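Local coordinates for protein enzyme subtilase SubTY from Bacillus sp. TY145 (Bacillus sp., PDB 5FFN) that probably hydrolyses peptide bonds in proteins as a serine endopeptidase of the subtilase family, and carries bound calcium and sodium ions, at residues 11-16 with 200-205; 213-218 with 223-228; 288-291 with 296-299. All coordinates share one frame; numbering follows the deposited sequence.

Contact 1: 11-16 with 200-205; sequences IKSIYN and GTYRVA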
ATOM      1  N   ILE A  11     -10.301  -9.029   5.453  1.00 14.89           N
ATOM      2  CA  ILE A  11     -10.293 -10.279   4.727  1.00 15.31           C
ATOM      3  C   ILE A  11     -11.726 -10.742   4.608  1.00 15.30           C
ATOM      4  O   ILE A  11     -12.148 -11.093   3.517  1.00 14.66           O
ATOM      5  CB  ILE A  11      -9.400 -11.346   5.391  1.00 14.41           C
ATOM      6  CG1 ILE A  11      -7.967 -10.817   5.579  1.00 16.34           C
ATOM      7  CG2 ILE A  11      -9.402 -12.632   4.576  1.00 15.08           C
ATOM      8  CD1 ILE A  11      -7.204 -10.517   4.249  1.00 15.74           C
ATOM      9  N   LYS A  12     -12.464 -10.769   5.725  1.00 16.22           N
ATOM     10  CA  LYS A  12     -13.900 -11.100   5.687  1.00 16.13           C
ATOM     11  C   LYS A  12     -14.651 -10.152   4.753  1.00 15.65           C
ATOM     12  O   LYS A  12     -15.507 -10.570   3.964  1.00 15.84           O
ATOM     13  CB  LYS A  12     -14.511 -10.968   7.062  1.00 16.99           C
ATOM     14  CG  LYS A  12     -14.079 -12.062   8.087  1.00 19.83           C
ATOM     15  CD  LYS A  12     -14.737 -11.701   9.448  1.00 21.20           C
ATOM     16  CE  LYS A  12     -14.747 -12.859  10.416  1.00 28.13           C
ATOM     17  NZ  LYS A  12     -13.520 -13.013  11.272  1.00 20.88           N
ATOM     18  N   SER A  13     -14.303  -8.874   4.827  1.00 13.45           N
ATOM     19  CA  SER A  13     -14.983  -7.862   4.027  1.00 13.50           C
ATOM     20  C   SER A  13     -14.737  -8.065   2.516  1.00 12.84           C
ATOM     21  O   SER A  13     -15.675  -8.049   1.701  1.00 11.53           O
ATOM     22  CB  SER A  13     -14.546  -6.460   4.462  1.00 12.26           C
ATOM     23  OG  SER A  13     -15.169  -5.470   3.638  1.00 13.51           O
ATOM     24  N   ILE A  14     -13.487  -8.234   2.127  1.00 13.07           N
ATOM     25  CA  ILE A  14     -13.189  -8.344   0.685  1.00 13.27           C
ATOM     26  C   ILE A  14     -13.705  -9.661   0.101  1.00 13.91           C
ATOM     27  O   ILE A  14     -13.991  -9.746  -1.091  1.00 14.24           O
ATOM     28  CB  ILE A  14     -11.683  -8.086   0.393  1.00 13.18           C
ATOM     29  CG1 ILE A  14     -11.476  -7.622  -1.059  1.00 13.22           C
ATOM     30  CG2 ILE A  14     -10.825  -9.240   0.742  1.00 14.20           C
ATOM     31  CD1 ILE A  14     -10.062  -7.195  -1.374  1.00 16.06           C
ATOM     32  N   TYR A  15     -13.798 -10.680   0.956  1.00 15.16           N
ATOM     33  CA  TYR A  15     -14.416 -11.956   0.582  1.00 16.42           C
ATOM     34  C   TYR A  15     -15.936 -11.854   0.546  1.00 16.23           C
ATOM     35  O   TYR A  15     -16.613 -12.693  -0.074  1.00 18.15           O
ATOM     36  CB  TYR A  15     -13.924 -13.104   1.496  1.00 15.50           C
ATOM     37  CG  TYR A  15     -12.698 -13.804   0.924  1.00 16.95           C
ATOM     38  CD1 TYR A  15     -11.415 -13.210   0.992  1.00 15.15           C
ATOM     39  CD2 TYR A  15     -12.804 -15.035   0.294  1.00 16.63           C
ATOM     40  CE1 TYR A  15     -10.309 -13.835   0.444  1.00 15.88           C
ATOM     41  CE2 TYR A  15     -11.708 -15.667  -0.241  1.00 17.82           C
ATOM     42  CZ  TYR A  15     -10.454 -15.064  -0.188  1.00 16.87           C
ATOM     43  OH  TYR A  15      -9.401 -15.732  -0.763  1.00 15.12           O
ATOM     44  N   ASN A  16     -16.465 -10.820   1.190  1.00 17.11           N
ATOM     45  CA  ASN A  16     -17.912 -10.571   1.287  1.00 17.54           C
ATOM     46  C   ASN A  16     -18.564 -11.791   1.971  1.00 18.61           C
ATOM     47  O   ASN A  16     -19.577 -12.325   1.523  1.00 18.32           O
ATOM     48  CB  ASN A  16     -18.510 -10.260  -0.097  1.00 16.89           C
ATOM     49  CG  ASN A  16     -19.764  -9.397  -0.030  1.00 18.31           C
ATOM     50  OD1 ASN A  16     -20.408  -9.271   1.011  1.00 20.32           O
ATOM     51  ND2 ASN A  16     -20.122  -8.802  -1.163  1.00 16.37           N
ATOM     52  N   GLY A 200     -24.928   4.087   3.255  1.00 18.89           N
ATOM     53  CA  GLY A 200     -25.222   2.741   2.772  1.00 18.99           C
ATOM     54  C   GLY A 200     -24.042   1.912   2.302  1.00 18.40           C
ATOM     55  O   GLY A 200     -24.213   0.803   1.818  1.00 18.63           O
ATOM     56  N   THR A 201     -22.831   2.427   2.469  1.00 16.77           N
ATOM     57  CA  THR A 201     -21.644   1.705   2.035  1.00 16.28           C
ATOM     58  C   THR A 201     -20.550   1.832   3.070  1.00 15.21           C
ATOM     59  O   THR A 201     -20.667   2.621   3.998  1.00 14.08           O
ATOM     60  CB  THR A 201     -21.096   2.269   0.647  1.00 15.87           C
ATOM     61  OG1 THR A 201     -20.417   3.519   0.818  1.00 16.42           O
ATOM     62  CG2 THR A 201     -22.199   2.468  -0.343  1.00 16.34           C
ATOM     63  N   TYR A 202     -19.457   1.097   2.870  1.00 15.10           N
ATOM     64  CA  TYR A 202     -18.235   1.416   3.580  1.00 14.39           C
ATOM     65  C   TYR A 202     -17.845   2.876   3.416  1.00 14.08           C
ATOM     66  O   TYR A 202     -18.166   3.525   2.419  1.00 13.76           O
ATOM     67  CB  TYR A 202     -17.078   0.522   3.135  1.00 14.74           C
ATOM     68  CG  TYR A 202     -17.162  -0.871   3.668  1.00 12.41           C
ATOM     69  CD1 TYR A 202     -16.702  -1.197   4.957  1.00 13.37           C
ATOM     70  CD2 TYR A 202     -17.729  -1.858   2.916  1.00 13.74           C
ATOM     71  CE1 TYR A 202     -16.803  -2.495   5.446  1.00 13.43           C
ATOM     72  CE2 TYR A 202     -17.826  -3.162   3.383  1.00 15.11           C
ATOM     73  CZ  TYR A 202     -17.363  -3.483   4.647  1.00 11.99           C
ATOM     74  OH  TYR A 202     -17.467  -4.811   5.028  1.00 13.78           O
ATOM     75  N   ARG A 203     -17.131   3.383   4.420  1.00 13.91           N
ATOM     76  CA  ARG A 203     -16.691   4.752   4.472  1.00 12.96           C
ATOM     77  C   ARG A 203     -15.187   4.859   4.212  1.00 12.20           C
ATOM     78  O   ARG A 203     -14.396   4.118   4.811  1.00 12.01           O
ATOM     79  CB  ARG A 203     -17.002   5.322   5.884  1.00 13.86           C
ATOM     80  CG  ARG A 203     -16.662   6.757   6.019  1.00 14.98           C
ATOM     81  CD  ARG A 203     -17.210   7.341   7.352  1.00 16.43           C
ATOM     82  NE  ARG A 203     -17.102   8.788   7.325  1.00 17.10           N
ATOM     83  CZ  ARG A 203     -16.015   9.485   7.644  1.00 17.34           C
ATOM     84  NH1 ARG A 203     -14.913   8.874   8.032  1.00 16.14           N
ATOM     85  NH2 ARG A 203     -16.024  10.803   7.533  1.00 18.51           N
ATOM     86  N   VAL A 204     -14.795   5.772   3.323  1.00 11.87           N
ATOM     87  CA  VAL A 204     -13.398   6.132   3.161  1.00 11.23           C
ATOM     88  C   VAL A 204     -12.878   6.763   4.462  1.00 11.88           C
ATOM     89  O   VAL A 204     -13.514   7.705   4.994  1.00 11.30           O
ATOM     90  CB  VAL A 204     -13.197   7.095   1.975  1.00 11.88           C
ATOM     91  CG1 VAL A 204     -11.711   7.426   1.778  1.00 11.56           C
ATOM     92  CG2 VAL A 204     -13.765   6.462   0.700  1.00 13.28           C
ATOM     93  N   ALA A 205     -11.712   6.309   4.941  1.00 12.01           N
ATOM     94  CA  ALA A 205     -11.089   6.954   6.132  1.00 12.60           C
ATOM     95  C   ALA A 205     -10.670   8.381   5.810  1.00 13.82           C
ATOM     96  O   ALA A 205     -10.200   8.696   4.710  1.00 12.71           O
ATOM     97  CB  ALA A 205      -9.925   6.121   6.713  1.00 13.63           C
TER
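The S13 side chain swings its OG out from the helix with chi1 at 177°, trans to the backbone N, while Y202 comes from the strand with CG set opposite its carbonyl carbon (chi1 -75°), and the two hydroxyls meet. S13 OG lies 2.8 Å from Y202 OH, and Y307 OH is the other and stronger hydrogen-bond partner of S13 OG. The serine oxygen comes in obliquely at the phenol end of the ring, 3.1 Å from Y202 CZ, and S13 CB stands behind it, 3.4 Å from Y202 OH. The backbones themselves stay well apart, with the CA atoms of S13 and Y202 separated by 9.8 Å, so the tyrosine spans the gap almost alone. In the subtilase fold this joins the N-terminal helix 9-15 to strand 201-204, which runs antiparallel to strand 188-194 of the central sheet. A phenylalanine here would probably leave S13 OG facing a bare ring carbon where the hydroxyl had been, leaning on Y307 for its hydrogen bond. The last helical turn closes in a Schellman motif at N16, whose N bonds to S13 O at 2.9 Å, and R309 reaches the same S13 carbonyl. On the strand, T201 OG1 donates a hydrogen bond forward to the carbonyl of the next residue, Y202 O, at 2.8 Å, with the donor tilted 25° from the carbonyl plane.

Contact 2: 213-218 with 223-228; sequences PATAGD and ERDIEV. With CA (calcium ion), chain C.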
ATOM      1  N   PRO A 213     -10.408  16.399  -7.892  1.00 15.80           N
ATOM      2  CA  PRO A 213     -11.856  16.456  -8.230  1.00 16.65           C
ATOM      3  C   PRO A 213     -12.147  16.710  -9.715  1.00 17.05           C
ATOM      4  O   PRO A 213     -13.099  16.125 -10.251  1.00 17.76           O
ATOM      5  CB  PRO A 213     -12.378  17.584  -7.331  1.00 17.88           C
ATOM      6  CG  PRO A 213     -11.426  17.599  -6.191  1.00 16.96           C
ATOM      7  CD  PRO A 213     -10.084  17.381  -6.841  1.00 16.14           C
ATOM      8  N   ALA A 214     -11.261  17.473 -10.366  1.00 17.53           N
ATOM      9  CA  ALA A 214     -11.397  17.899 -11.771  1.00 18.07           C
ATOM     10  C   ALA A 214     -11.438  16.732 -12.730  1.00 17.85           C
ATOM     11  O   ALA A 214     -12.016  16.856 -13.808  1.00 17.92           O
ATOM     12  CB  ALA A 214     -10.252  18.828 -12.162  1.00 18.12           C
ATOM     13  N   THR A 215     -10.875  15.580 -12.345  1.00 17.12           N
ATOM     14  CA  THR A 215     -10.788  14.444 -13.268  1.00 16.45           C
ATOM     15  C   THR A 215     -11.438  13.159 -12.751  1.00 16.38           C
ATOM     16  O   THR A 215     -11.281  12.112 -13.345  1.00 15.73           O
ATOM     17  CB  THR A 215      -9.305  14.170 -13.674  1.00 17.78           C
ATOM     18  OG1 THR A 215      -8.476  13.936 -12.504  1.00 14.73           O
ATOM     19  CG2 THR A 215      -8.781  15.334 -14.437  1.00 17.12           C
ATOM     20  N   ALA A 216     -12.207  13.268 -11.681  1.00 15.09           N
ATOM     21  CA  ALA A 216     -12.987  12.151 -11.164  1.00 16.50           C
ATOM     22  C   ALA A 216     -14.395  12.216 -11.731  1.00 17.88           C
ATOM     23  O   ALA A 216     -14.954  13.311 -11.829  1.00 20.97           O
ATOM     24  CB  ALA A 216     -13.061  12.191  -9.622  1.00 16.31           C
ATOM     25  N   GLY A 217     -14.969  11.073 -12.056  1.00 17.61           N
ATOM     26  CA  GLY A 217     -16.343  10.990 -12.540  1.00 17.91           C
ATOM     27  C   GLY A 217     -16.448  10.301 -13.889  1.00 18.51           C
ATOM     28  O   GLY A 217     -17.550   9.830 -14.282  1.00 19.68           O
ATOM     29  N   ASP A 218     -15.330  10.185 -14.598  1.00 17.76           N
ATOM     30  CA  ASP A 218     -15.350   9.655 -15.950  1.00 17.14           C
ATOM     31  C   ASP A 218     -15.076   8.147 -16.094  1.00 16.05           C
ATOM     32  O   ASP A 218     -15.269   7.575 -17.163  1.00 16.17           O
ATOM     33  CB  ASP A 218     -14.430  10.496 -16.823  1.00 17.48           C
ATOM     34  CG  ASP A 218     -12.983  10.473 -16.370  1.00 19.65           C
ATOM     35  OD1 ASP A 218     -12.664   9.928 -15.278  1.00 17.90           O
ATOM     36  OD2 ASP A 218     -12.171  11.065 -17.103  1.00 20.27           O
ATOM     37  N   GLU A 223      -3.580  10.673 -14.427  1.00 13.96           N
ATOM     38  CA  GLU A 223      -2.693  10.951 -13.314  1.00 14.06           C
ATOM     39  C   GLU A 223      -3.469  11.707 -12.218  1.00 12.55           C
ATOM     40  O   GLU A 223      -4.292  12.578 -12.526  1.00 13.34           O
ATOM     41  CB  GLU A 223      -1.497  11.750 -13.798  1.00 14.73           C
ATOM     42  CG  GLU A 223      -0.404  11.879 -12.796  1.00 16.31           C
ATOM     43  CD  GLU A 223       0.887  12.393 -13.434  1.00 17.38           C
ATOM     44  OE1 GLU A 223       1.766  11.596 -13.794  1.00 18.24           O
ATOM     45  OE2 GLU A 223       0.978  13.605 -13.547  1.00 20.53           O
ATOM     46  N   ARG A 224      -3.244  11.298 -10.958  1.00 11.32           N
ATOM     47  CA  ARG A 224      -3.847  11.892  -9.739  1.00 11.46           C
ATOM     48  C   ARG A 224      -5.296  11.383  -9.511  1.00 11.10           C
ATOM     49  O   ARG A 224      -6.024  11.932  -8.688  1.00 12.52           O
ATOM     50  CB  ARG A 224      -3.786  13.425  -9.728  1.00 12.53           C
ATOM     51  CG  ARG A 224      -2.396  14.022  -9.965  1.00 15.55           C
ATOM     52  CD  ARG A 224      -2.426  15.539  -9.712  1.00 18.72           C
ATOM     53  NE  ARG A 224      -2.502  15.839  -8.288  1.00 18.79           N
ATOM     54  CZ  ARG A 224      -1.445  15.903  -7.481  1.00 21.75           C
ATOM     55  NH1 ARG A 224      -0.213  15.714  -7.934  1.00 21.50           N
ATOM     56  NH2 ARG A 224      -1.621  16.147  -6.193  1.00 19.86           N
ATOM     57  N   ASP A 225      -5.674  10.269 -10.156  1.00 10.59           N
ATOM     58  CA  ASP A 225      -6.963   9.674  -9.884  1.00 11.23           C
ATOM     59  C   ASP A 225      -6.820   8.471  -8.954  1.00 10.96           C
ATOM     60  O   ASP A 225      -5.946   7.608  -9.131  1.00 10.31           O
ATOM     61  CB  ASP A 225      -7.651   9.176 -11.153  1.00 11.87           C
ATOM     62  CG  ASP A 225      -8.168  10.288 -12.059  1.00 11.42           C
ATOM     63  OD1 ASP A 225      -8.159  11.466 -11.698  1.00 11.81           O
ATOM     64  OD2 ASP A 225      -8.563   9.914 -13.167  1.00 12.68           O
ATOM     65  N   ILE A 226      -7.715   8.398  -7.975  1.00 10.13           N
ATOM     66  CA  ILE A 226      -7.872   7.192  -7.162  1.00 10.32           C
ATOM     67  C   ILE A 226      -8.542   6.120  -8.018  1.00  8.92           C
ATOM     68  O   ILE A 226      -9.431   6.397  -8.800  1.00 10.73           O
ATOM     69  CB  ILE A 226      -8.796   7.408  -5.892  1.00 10.41           C
ATOM     70  CG1 ILE A 226      -8.256   8.575  -5.068  1.00  8.96           C
ATOM     71  CG2 ILE A 226      -9.003   6.130  -5.104  1.00 11.50           C
ATOM     72  CD1 ILE A 226      -6.908   8.262  -4.413  1.00 11.87           C
ATOM     73  N   GLU A 227      -8.099   4.897  -7.894  1.00  9.66           N
ATOM     74  CA  GLU A 227      -8.685   3.805  -8.723  1.00  9.53           C
ATOM     75  C   GLU A 227      -9.715   2.933  -7.971  1.00  9.27           C
ATOM     76  O   GLU A 227     -10.828   2.712  -8.446  1.00  9.45           O
ATOM     77  CB  GLU A 227      -7.552   2.981  -9.327  1.00  9.02           C
ATOM     78  CG  GLU A 227      -7.972   2.023 -10.426  1.00  9.07           C
ATOM     79  CD  GLU A 227      -6.856   1.823 -11.474  1.00 11.32           C
ATOM     80  OE1 GLU A 227      -5.936   2.675 -11.571  1.00  8.53           O
ATOM     81  OE2 GLU A 227      -6.908   0.826 -12.208  1.00 10.92           O
ATOM     82  N   VAL A 228      -9.337   2.444  -6.801  1.00  8.93           N
ATOM     83  CA  VAL A 228     -10.160   1.524  -6.045  1.00  8.72           C
ATOM     84  C   VAL A 228      -9.916   1.805  -4.563  1.00  8.57           C
ATOM     85  O   VAL A 228      -8.933   2.462  -4.207  1.00  9.22           O
ATOM     86  CB  VAL A 228      -9.846   0.047  -6.362  1.00  7.19           C
ATOM     87  CG1 VAL A 228     -10.189  -0.270  -7.815  1.00  9.72           C
ATOM     88  CG2 VAL A 228      -8.422  -0.290  -5.959  1.00  8.91           C
TER
HETATM   89 CA    CA C 401     -10.574  10.179 -14.333  1.00 13.81          CA
HETATM   90  O   HOH W   1      -5.924  14.685 -12.603  1.00 16.86           O
HETATM   91  O   HOH W   2     -11.490   8.873 -12.657  1.00 11.14           O
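T215 OG1 meets the D225 carboxylate at its rim, close to the carboxylate plane, where OD1 offers its syn lone pair, while the calcium ion is displaced to one face and binds D225 OD2 at 2.3 Å. T215 O, itself a calcium ligand, lies on that same side of the plane. The D218 carboxylate is turned steeply to that of D225, their planes about 75° apart, and gives the ion OD1. This is a calcium-binding loop, both segments lying between strands 201-204 and 228-231; water 2 joins the shell, and I220 O with Q222 OE1 completes six ligands.

T215 serves the site twice, by its carbonyl and by its hydroxyl. Its chi1 of 57° tucks OG1 over the backbone, flanked by N and C, and from there it donates to D225 OD1 at 2.6 Å. Water 1 donates to T215 OG1 at 2.7 Å and also to E223 O, so the hydroxyl gives one bond and takes another, and a solvent molecule ties the two segments together beyond the metal.

D225 is thus gripped at both oxygens, which should fix the rotation of its carboxylate. The calcium charge probably offsets the repulsion between D218 OD1 and D225 OD2, which stand 4.6 Å apart.

Contact 3: 288-291 with 296-299; sequences DIKG and GTGD. With CA (calcium ion), chain D.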
ATOM      1  N   ASP A 288     -19.987   0.499  -5.557  1.00 12.75           N
ATOM      2  CA  ASP A 288     -19.842   1.938  -5.518  1.00 11.89           C
ATOM      3  C   ASP A 288     -19.682   2.377  -4.047  1.00 12.74           C
ATOM      4  O   ASP A 288     -20.424   1.911  -3.197  1.00 13.43           O
ATOM      5  CB  ASP A 288     -21.083   2.585  -6.137  1.00 11.99           C
ATOM      6  CG  ASP A 288     -20.946   4.096  -6.363  1.00 15.90           C
ATOM      7  OD1 ASP A 288     -19.836   4.676  -6.207  1.00 17.33           O
ATOM      8  OD2 ASP A 288     -21.975   4.740  -6.734  1.00 15.78           O
ATOM      9  N   ILE A 289     -18.685   3.186  -3.726  1.00 10.75           N
ATOM     10  CA  ILE A 289     -18.533   3.713  -2.336  1.00 12.22           C
ATOM     11  C   ILE A 289     -19.077   5.131  -2.283  1.00 13.14           C
ATOM     12  O   ILE A 289     -18.769   5.989  -3.138  1.00 12.58           O
ATOM     13  CB  ILE A 289     -17.049   3.612  -1.859  1.00 11.78           C
ATOM     14  CG1 ILE A 289     -16.596   2.145  -1.816  1.00 12.39           C
ATOM     15  CG2 ILE A 289     -16.785   4.362  -0.542  1.00 13.86           C
ATOM     16  CD1 ILE A 289     -17.150   1.270  -0.597  1.00 11.95           C
ATOM     17  N   LYS A 290     -19.919   5.398  -1.278  1.00 14.72           N
ATOM     18  CA  LYS A 290     -20.621   6.668  -1.149  1.00 16.18           C
ATOM     19  C   LYS A 290     -20.374   7.339   0.217  1.00 16.21           C
ATOM     20  O   LYS A 290     -20.894   8.434   0.463  1.00 17.77           O
ATOM     21  CB  LYS A 290     -22.115   6.409  -1.312  1.00 17.02           C
ATOM     22  CG  LYS A 290     -22.474   5.953  -2.750  1.00 20.15           C
ATOM     23  CD  LYS A 290     -23.958   6.142  -3.017  1.00 26.13           C
ATOM     24  CE  LYS A 290     -24.707   4.873  -2.842  1.00 31.54           C
ATOM     25  NZ  LYS A 290     -26.227   5.087  -2.778  1.00 35.30           N
ATOM     26  N   GLY A 291     -19.619   6.669   1.075  1.00 15.20           N
ATOM     27  CA  GLY A 291     -19.332   7.145   2.415  1.00 15.02           C
ATOM     28  C   GLY A 291     -17.962   7.782   2.524  1.00 15.09           C
ATOM     29  O   GLY A 291     -16.969   7.253   1.954  1.00 15.68           O
ATOM     30  N   GLY A 296     -19.174   9.829  -3.226  1.00 16.42           N
ATOM     31  CA  GLY A 296     -20.537  10.047  -3.721  1.00 17.49           C
ATOM     32  C   GLY A 296     -20.886   9.019  -4.754  1.00 17.05           C
ATOM     33  O   GLY A 296     -20.127   8.086  -5.000  1.00 16.23           O
ATOM     34  N   THR A 297     -22.061   9.146  -5.354  1.00 16.83           N
ATOM     35  CA  THR A 297     -22.480   8.162  -6.339  1.00 16.44           C
ATOM     36  C   THR A 297     -21.547   8.192  -7.550  1.00 15.97           C
ATOM     37  O   THR A 297     -21.252   9.256  -8.078  1.00 17.59           O
ATOM     38  CB  THR A 297     -23.918   8.478  -6.772  1.00 18.39           C
ATOM     39  OG1 THR A 297     -24.758   8.436  -5.597  1.00 17.67           O
ATOM     40  CG2 THR A 297     -24.386   7.486  -7.792  1.00 18.48           C
ATOM     41  N   GLY A 298     -21.073   7.035  -7.983  1.00 14.70           N
ATOM     42  CA  GLY A 298     -20.210   6.955  -9.141  1.00 14.44           C
ATOM     43  C   GLY A 298     -18.742   7.098  -8.807  1.00 14.36           C
ATOM     44  O   GLY A 298     -18.310   6.982  -7.648  1.00 12.65           O
ATOM     45  N   ASP A 299     -17.957   7.339  -9.838  1.00 13.65           N
ATOM     46  CA  ASP A 299     -16.509   7.514  -9.705  1.00 13.76           C
ATOM     47  C   ASP A 299     -16.251   8.799  -8.985  1.00 14.31           C
ATOM     48  O   ASP A 299     -16.746   9.856  -9.398  1.00 15.99           O
ATOM     49  CB  ASP A 299     -15.931   7.490 -11.111  1.00 14.23           C
ATOM     50  CG  ASP A 299     -14.456   7.820 -11.192  1.00 14.97           C
ATOM     51  OD1 ASP A 299     -13.737   7.507 -10.242  1.00 14.26           O
ATOM     52  OD2 ASP A 299     -14.054   8.373 -12.262  1.00 14.22           O
TER
HETATM   53 CA    CA D 402     -18.505   6.502  -5.423  1.00 18.86          CA
HETATM   54  O   HOH W   3     -16.767   4.844  -5.650  1.00 11.95           O
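D288 lays its carboxylate against the backbone of T297 and G298, with OD2 3.5 Å from T297 CA and the T297 CG2 methyl close by. The two segments are the limbs of a calcium-binding loop that follows helix 273-286. With chi1 at -170° D288 reaches toward the opposite limb, where G298 N donates to OD2 at 2.8 Å in a nearly straight bond (172°), met on the syn side but 21° out of the carboxylate plane. That leaves D288 OD1 to bind the calcium ion at 2.4 Å, so one side chain both ligates the metal and holds the facing backbone. I289 O, G296 O and G298 O add three carbonyl ligands, and D300 supplies a carboxylate oxygen. I289 O and G296 O stand just 3.1 Å apart, which their shared ion probably makes tolerable. G298 has a positive phi at which a CB would jam against the carbonyl oxygen of T297. Outside the shell K290 and T297 extend in the same direction as neighbours, with K290 CD 3.5 Å from T297 OG1. Water 3 fills the remaining place on the ion at 2.4 Å and accepts a hydrogen bond from I289 N at 3.2 Å.

How the contacts relate
Contact 3 sits between the other two, its centre 13 Å from that of contact 1 and 12 Å from that of contact 2, and it touches both. Toward contact 1, T201 OG1 is 2.9 Å from K290 N and V204 N is 3.0 Å from G291 O, both probable hydrogen bonds, so the strand carrying the tyrosine is also bonded to the calcium loop of contact 3. Toward contact 2, D299 OD2 lies 2.9 Å from G217 N, linking the two calcium loops directly. Contacts 1 and 2 do not touch, their nearest atoms being about 8 Å apart. The probable catalytic triad of D35, H72 and S251 belongs to none of these segments.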